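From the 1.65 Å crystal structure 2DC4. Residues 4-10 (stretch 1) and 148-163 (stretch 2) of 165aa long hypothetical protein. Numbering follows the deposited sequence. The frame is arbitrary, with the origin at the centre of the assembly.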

# COMPACT_ATOMS: atom_id res chain seq x y z
N GLU A 4 -17.12 18.06 -0.01
CA GLU A 4 -16.82 18.70 1.26
C GLU A 4 -16.44 20.16 1.12
O GLU A 4 -15.87 20.58 0.11
N VAL A 5 -16.76 20.94 2.16
CA VAL A 5 -16.41 22.35 2.20
C VAL A 5 -15.62 22.56 3.48
O VAL A 5 -15.99 22.06 4.54
N LYS A 6 -14.53 23.30 3.37
CA LYS A 6 -13.65 23.58 4.50
C LYS A 6 -13.85 25.01 4.98
O LYS A 6 -14.01 25.92 4.17
N PHE A 7 -13.84 25.20 6.29
CA PHE A 7 -14.02 26.52 6.89
C PHE A 7 -12.93 26.84 7.90
O PHE A 7 -12.50 25.97 8.66
N ARG A 8 -12.49 28.09 7.92
CA ARG A 8 -11.49 28.52 8.89
C ARG A 8 -12.36 28.86 10.10
O ARG A 8 -13.31 29.63 9.98
N VAL A 9 -12.05 28.28 11.25
CA VAL A 9 -12.89 28.50 12.42
C VAL A 9 -12.15 28.69 13.74
O VAL A 9 -10.94 28.50 13.82
N ASN A 10 -12.92 29.06 14.76
CA ASN A 10 -12.37 29.17 16.10
C ASN A 10 -12.75 27.82 16.71
O ASN A 10 -13.93 27.51 16.88
N GLY A 148 -23.68 28.93 11.96
CA GLY A 148 -23.29 30.33 11.91
C GLY A 148 -22.14 30.64 10.98
O GLY A 148 -21.52 31.70 11.08
N LEU A 149 -21.83 29.72 10.08
CA LEU A 149 -20.75 29.93 9.13
C LEU A 149 -21.30 30.58 7.87
O LEU A 149 -22.48 30.42 7.55
N LYS A 150 -20.45 31.31 7.16
CA LYS A 150 -20.82 32.00 5.93
C LYS A 150 -19.80 31.74 4.83
O LYS A 150 -18.76 31.13 5.07
N GLU A 151 -20.08 32.21 3.62
CA GLU A 151 -19.16 32.00 2.51
C GLU A 151 -17.79 32.61 2.75
O GLU A 151 -16.79 32.08 2.28
N GLU A 152 -17.73 33.72 3.48
CA GLU A 152 -16.43 34.36 3.74
C GLU A 152 -15.55 33.51 4.63
O GLU A 152 -14.34 33.75 4.73
N ASP A 153 -16.14 32.51 5.28
CA ASP A 153 -15.41 31.63 6.19
C ASP A 153 -14.75 30.46 5.46
O ASP A 153 -13.93 29.75 6.04
N VAL A 154 -15.12 30.27 4.21
CA VAL A 154 -14.58 29.15 3.44
C VAL A 154 -13.09 29.27 3.13
O VAL A 154 -12.58 30.37 2.86
N GLU A 155 -12.39 28.14 3.19
CA GLU A 155 -10.97 28.07 2.87
C GLU A 155 -10.83 27.05 1.75
O GLU A 155 -10.98 25.84 1.96
N PRO A 156 -10.54 27.51 0.52
CA PRO A 156 -10.38 26.63 -0.64
C PRO A 156 -9.10 25.80 -0.65
O PRO A 156 -9.08 24.67 -1.14
N LYS A 157 -8.02 26.37 -0.12
CA LYS A 157 -6.73 25.68 -0.13
C LYS A 157 -6.70 24.34 0.59
O LYS A 157 -7.39 24.13 1.59
N LEU A 158 -5.90 23.43 0.06
CA LEU A 158 -5.73 22.10 0.65
C LEU A 158 -4.79 22.24 1.84
O LEU A 158 -4.00 23.18 1.91
N TYR A 159 -4.86 21.30 2.77
CA TYR A 159 -4.00 21.35 3.94
C TYR A 159 -2.52 21.36 3.59
O TYR A 159 -1.73 22.02 4.25
N ILE A 160 -2.14 20.63 2.54
CA ILE A 160 -0.74 20.58 2.15
C ILE A 160 -0.29 21.96 1.62
O ILE A 160 0.90 22.28 1.65
N GLU A 161 -1.24 22.77 1.17
CA GLU A 161 -0.92 24.11 0.67
C GLU A 161 -0.98 25.15 1.81
O GLU A 161 -0.40 26.23 1.71
N LEU A 162 -1.69 24.81 2.88
CA LEU A 162 -1.86 25.71 4.02
C LEU A 162 -0.74 25.71 5.06
O LEU A 162 -0.50 26.73 5.70
N ILE A 163 -0.06 24.58 5.23
CA ILE A 163 1.01 24.50 6.22
C ILE A 163 2.17 25.42 5.85
O ILE A 163 2.62 25.46 4.71

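How does the strand begin its contact with the second stretch? Glu4 makes no contact, so packing starts at Val5, a buried t rotamer whose CG1 lies 3.9 Å from CG2 of Val154. Val154 is also t; its CA-to-CB bond points away overall, yet its methyl still reaches the strand.

What holds Lys6 in place? Its CA-to-CB bond points sideways, but a t, t, m, t chain carries the ammonium to the start of the helix, where NZ donates a hydrogen bond to Lys157 O at 2.9 Å. The same NZ sits 3.4 Å from the centroid of the Tyr159 ring, almost on the ring normal, a cation-pi contact over the face. The backbone is tied as well: Glu155 N donates to Lys6 O at 2.9 Å, and one water accepts from Lys6 N (2.9 Å) and donates to Glu155 O (3.0 Å), extending the link between the two stretches.

What surrounds the Phe7 ring? In the m rotamer, it takes Leu149 CD1 over one face, 4.0 Å from the ring centroid, while Asp153 CB approaches its edge, 3.9 Å from Phe7 CD2. Val154 CG2 comes within 3.7 Å of Phe7 CE2, so the same methyl group serves both Val5 and Phe7. Leu149 is m, t and points toward the strand.

How does the contact finish? Arg8 N donates to Asp153 O at 2.9 Å, completing the pair of backbone hydrogen bonds around the single Phe7–Val154 bridge. Its extended side chain, with chi1 at -145°, brings NH1 to a very short 2.4 Å from Glu155 OE1 in a salt bridge. Glu155 points toward the strand as t, p, and its OE2 accepts from Lys157 N at 2.9 Å, bracing the carboxylate. Val9, m, adds a looser apolar touch, CG1 to Leu149 CD2 at 4.1 Å.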

# COMPACT_ATOMS: atom_id res chain seq x y z
CB GLU A 4 -15.70 17.95 1.97
CG GLU A 4 -14.49 17.70 1.10
CD GLU A 4 -13.34 17.08 1.87
OE1 GLU A 4 -13.58 16.10 2.62
OE2 GLU A 4 -12.19 17.55 1.73
CB VAL A 5 -17.66 23.24 2.21
CG1 VAL A 5 -17.26 24.71 2.20
CG2 VAL A 5 -18.53 22.92 1.00
CB LYS A 6 -12.19 23.39 4.07
CG LYS A 6 -11.17 23.55 5.20
CD LYS A 6 -9.74 23.48 4.67
CE LYS A 6 -9.46 22.15 3.99
NZ LYS A 6 -8.06 22.09 3.47
CB PHE A 7 -15.37 26.62 7.61
CG PHE A 7 -16.56 26.36 6.73
CD1 PHE A 7 -16.97 25.05 6.45
CD2 PHE A 7 -17.28 27.41 6.19
CE1 PHE A 7 -18.08 24.81 5.65
CE2 PHE A 7 -18.40 27.18 5.38
CZ PHE A 7 -18.80 25.87 5.11
CB ARG A 8 -10.74 29.75 8.38
CG ARG A 8 -9.27 29.81 8.75
CD ARG A 8 -8.51 30.68 7.76
NE ARG A 8 -7.10 30.31 7.70
CZ ARG A 8 -6.37 30.30 6.59
NH1 ARG A 8 -6.92 30.64 5.44
NH2 ARG A 8 -5.10 29.92 6.62
CB VAL A 9 -13.82 27.30 12.65
CG1 VAL A 9 -14.64 27.02 11.41
CG2 VAL A 9 -12.97 26.08 13.02
CB ASN A 10 -13.02 30.30 16.90
CG ASN A 10 -12.53 30.32 18.34
OD1 ASN A 10 -12.92 29.48 19.15
ND2 ASN A 10 -11.66 31.28 18.66
CB LEU A 149 -20.09 28.59 8.80
CG LEU A 149 -19.44 27.93 10.02
CD1 LEU A 149 -19.07 26.49 9.70
CD2 LEU A 149 -18.21 28.72 10.43
CB LYS A 150 -20.91 33.51 6.18
CG LYS A 150 -21.94 33.92 7.23
CD LYS A 150 -21.99 35.43 7.41
CE LYS A 150 -20.68 35.97 7.98
NZ LYS A 150 -20.76 37.43 8.23
CB GLU A 151 -19.77 32.56 1.22
CG GLU A 151 -20.97 31.77 0.74
CD GLU A 151 -21.61 32.37 -0.49
OE1 GLU A 151 -20.89 32.59 -1.49
OE2 GLU A 151 -22.83 32.62 -0.47
CB GLU A 152 -16.61 35.75 4.38
CG GLU A 152 -17.36 35.75 5.70
CD GLU A 152 -17.40 37.12 6.37
OE1 GLU A 152 -17.48 38.14 5.65
OE2 GLU A 152 -17.37 37.18 7.62
CB ASP A 153 -16.35 31.06 7.25
CG ASP A 153 -16.95 32.13 8.14
OD1 ASP A 153 -18.17 32.07 8.40
OD2 ASP A 153 -16.20 33.02 8.59
CB VAL A 154 -15.35 28.98 2.11
CG1 VAL A 154 -14.70 27.89 1.25
CG2 VAL A 154 -16.80 28.61 2.40
CB GLU A 155 -10.15 27.63 4.09
CG GLU A 155 -8.67 27.45 3.77
CD GLU A 155 -8.10 28.63 2.99
OE1 GLU A 155 -8.08 29.76 3.54
OE2 GLU A 155 -7.68 28.45 1.83
CB PRO A 156 -10.43 27.60 -1.82
CG PRO A 156 -11.01 28.87 -1.25
CD PRO A 156 -10.43 28.92 0.12
CB LYS A 157 -5.65 26.59 0.46
CG LYS A 157 -5.33 27.82 -0.38
CD LYS A 157 -4.19 28.62 0.24
CE LYS A 157 -3.74 29.75 -0.67
NZ LYS A 157 -2.58 30.48 -0.10
CB LEU A 158 -5.12 21.15 -0.38
CG LEU A 158 -5.86 21.07 -1.72
CD1 LEU A 158 -5.05 20.23 -2.70
CD2 LEU A 158 -7.24 20.48 -1.51
CB TYR A 159 -4.31 20.18 4.88
CG TYR A 159 -5.61 20.36 5.62
CD1 TYR A 159 -6.58 19.35 5.64
CD2 TYR A 159 -5.90 21.56 6.27
CE1 TYR A 159 -7.80 19.54 6.30
CE2 TYR A 159 -7.11 21.75 6.93
CZ TYR A 159 -8.06 20.74 6.94
OH TYR A 159 -9.27 20.95 7.56
CB ILE A 160 -0.49 19.45 1.11
CG1 ILE A 160 1.01 19.31 0.82
CG2 ILE A 160 -1.28 19.72 -0.17
CD1 ILE A 160 1.86 19.00 2.05
CB GLU A 161 -1.91 24.54 -0.43
CG GLU A 161 -2.04 23.58 -1.61
CD GLU A 161 -3.05 24.05 -2.65
OE1 GLU A 161 -4.21 24.34 -2.28
OE2 GLU A 161 -2.69 24.11 -3.84
CB LEU A 162 -3.18 25.40 4.73
CG LEU A 162 -4.45 25.76 3.95
CD1 LEU A 162 -5.64 25.01 4.52
CD2 LEU A 162 -4.66 27.27 4.01
CB ILE A 163 1.52 23.06 6.38
CG1 ILE A 163 1.97 22.51 5.03
CG2 ILE A 163 0.41 22.19 6.98
CD1 ILE A 163 2.64 21.14 5.13
O HOH W 1 -13.37 24.42 0.95